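Local coordinates for Rbstp0775 protein (Geobacillus stearothermophilus, PDB 1RZ3), which is of uncertain function but probably acts as an ATP-dependent kinase of the phosphoribulokinase/uridine kinase family, at residues G26-S31 with V147-C152. Sequence-based numbering, arbitrary orientation.
Sequences GIDGLS and VVYLDC
D28 and Y149 sit directly across from each other on neighbouring parallel strands, and their side chains leave the same face of the sheet. In Y149, CB and CG rise beside the carbonyl oxygen of D28. Chi1 of 180° sets CG anti to the backbone N. Further out, CD1 of Y149 comes to 3.5 Å from D28 OD2, which lies at the edge of the ring, near its plane. CE1 of Y149 follows at 3.9 Å from D28 OD2, and Y149 OH ends against L30, 3.5 Å from L30 CG. The carboxylate and ring planes stand 81° apart; the in-plane approach of OD2 to the C-H edge of the ring is probably favourable, the rim being weakly positive. OD2 is hydrogen-bonded to OH of Y183, and OD1 to the backbone N of L135, so this buried acid has its polar partners. The strands, 23-29 and 146-150, are neighbours in the five-stranded parallel sheet of a P-loop NTPase fold, and G29 begins a sequence resembling a Walker A motif. Three backbone bonds join them: V148 N to G26 O, D28 N to V148 O and L150 N to D28 O. The last of these, from L150 N to D28 O, is 2.7 Å long. On the other face, I27 and L150 pack against helix 35-48, while V148 meets F197 of the next strand; branched aliphatic residues suit such a buried layer. G29, lacking a side chain, sits close opposite L150 CB. Beyond the paired residues the chains part, and a water spans the gap, accepting from L30 N at 2.7 Å and donating to L150 O.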
loop_
_atom_site.group_PDB
_atom_site.type_symbol
_atom_site.label_atom_id
_atom_site.label_comp_id
_atom_site.label_asym_id
_atom_site.label_seq_id
_atom_site.Cartn_x
_atom_site.Cartn_y
_atom_site.Cartn_z
ATOM N N GLY A 26 7.338 0.129 0.141
ATOM C CA GLY A 26 5.988 0.337 -0.331
ATOM C C GLY A 26 5.819 -0.264 -1.710
ATOM O O GLY A 26 6.720 -0.186 -2.547
ATOM N N ILE A 27 4.676 -0.902 -1.932
ATOM C CA ILE A 27 4.362 -1.474 -3.229
ATOM C C ILE A 27 3.115 -0.716 -3.672
ATOM O O ILE A 27 2.006 -0.992 -3.222
ATOM C CB ILE A 27 4.070 -2.985 -3.144
ATOM C CG1 ILE A 27 5.319 -3.726 -2.649
ATOM C CG2 ILE A 27 3.669 -3.512 -4.515
ATOM C CD1 ILE A 27 5.170 -5.239 -2.621
ATOM N N ASP A 28 3.332 0.268 -4.537
ATOM C CA ASP A 28 2.276 1.129 -5.046
ATOM C C ASP A 28 1.814 0.636 -6.414
ATOM O O ASP A 28 2.615 0.237 -7.251
ATOM C CB ASP A 28 2.825 2.558 -5.125
ATOM C CG ASP A 28 1.763 3.600 -5.429
ATOM O OD1 ASP A 28 0.580 3.406 -5.075
ATOM O OD2 ASP A 28 2.134 4.642 -6.005
ATOM N N GLY A 29 0.511 0.650 -6.634
ATOM C CA GLY A 29 -0.002 0.200 -7.914
ATOM C C GLY A 29 -1.501 0.361 -7.942
ATOM O O GLY A 29 -2.137 0.407 -6.890
ATOM N N LEU A 30 -2.066 0.439 -9.142
ATOM C CA LEU A 30 -3.503 0.612 -9.292
ATOM C C LEU A 30 -4.265 -0.668 -8.963
ATOM O O LEU A 30 -3.669 -1.727 -8.770
ATOM C CB LEU A 30 -3.819 1.079 -10.718
ATOM C CG LEU A 30 -3.012 2.294 -11.194
ATOM C CD1 LEU A 30 -3.510 2.745 -12.559
ATOM C CD2 LEU A 30 -3.134 3.426 -10.184
ATOM N N SER A 31 -5.589 -0.560 -8.897
ATOM C CA SER A 31 -6.439 -1.703 -8.586
ATOM C C SER A 31 -6.212 -2.867 -9.547
ATOM O O SER A 31 -6.115 -2.675 -10.756
ATOM C CB SER A 31 -7.910 -1.286 -8.627
ATOM O OG SER A 31 -8.754 -2.388 -8.344
ATOM N N VAL A 147 10.071 2.682 -2.551
ATOM C CA VAL A 147 8.761 2.435 -3.137
ATOM C C VAL A 147 8.900 1.853 -4.531
ATOM O O VAL A 147 9.667 2.362 -5.357
ATOM C CB VAL A 147 7.917 3.726 -3.244
ATOM C CG1 VAL A 147 6.594 3.427 -3.963
ATOM C CG2 VAL A 147 7.637 4.288 -1.851
ATOM N N VAL A 148 8.170 0.771 -4.773
ATOM C CA VAL A 148 8.148 0.125 -6.080
ATOM C C VAL A 148 6.779 0.445 -6.656
ATOM O O VAL A 148 5.772 0.270 -5.975
ATOM C CB VAL A 148 8.233 -1.412 -5.984
ATOM C CG1 VAL A 148 8.252 -2.015 -7.391
ATOM C CG2 VAL A 148 9.450 -1.829 -5.208
ATOM N N TYR A 149 6.729 0.936 -7.889
ATOM C CA TYR A 149 5.434 1.207 -8.498
ATOM C C TYR A 149 5.208 0.080 -9.495
ATOM O O TYR A 149 6.041 -0.159 -10.367
ATOM C CB TYR A 149 5.413 2.549 -9.234
ATOM C CG TYR A 149 4.064 2.832 -9.871
ATOM C CD1 TYR A 149 3.040 3.428 -9.143
ATOM C CD2 TYR A 149 3.802 2.453 -11.190
ATOM C CE1 TYR A 149 1.780 3.646 -9.710
ATOM C CE2 TYR A 149 2.548 2.663 -11.769
ATOM C CZ TYR A 149 1.543 3.259 -11.023
ATOM O OH TYR A 149 0.306 3.480 -11.587
ATOM N N LEU A 150 4.088 -0.616 -9.346
ATOM C CA LEU A 150 3.742 -1.731 -10.220
ATOM C C LEU A 150 2.971 -1.183 -11.411
ATOM O O LEU A 150 1.786 -0.889 -11.300
ATOM C CB LEU A 150 2.869 -2.726 -9.453
ATOM C CG LEU A 150 3.114 -4.210 -9.712
ATOM C CD1 LEU A 150 4.566 -4.521 -9.381
ATOM C CD2 LEU A 150 2.179 -5.058 -8.861
ATOM N N ASP A 151 3.643 -1.046 -12.548
ATOM C CA ASP A 151 3.004 -0.505 -13.741
ATOM C C ASP A 151 2.372 -1.594 -14.606
ATOM O O ASP A 151 3.055 -2.495 -15.091
ATOM C CB ASP A 151 4.023 0.299 -14.549
ATOM C CG ASP A 151 3.380 1.119 -15.647
ATOM O OD1 ASP A 151 2.193 1.480 -15.499
ATOM O OD2 ASP A 151 4.066 1.414 -16.648
ATOM N N CYS A 152 1.058 -1.500 -14.791
ATOM C CA CYS A 152 0.315 -2.475 -15.583
ATOM C C CYS A 152 -0.562 -1.751 -16.609
ATOM O O CYS A 152 -1.080 -0.670 -16.339
ATOM C CB CYS A 152 -0.557 -3.329 -14.654
ATOM S SG CYS A 152 -1.189 -4.869 -15.374
HETATM O O HOH W 1 -0.726 -0.160 -11.425
#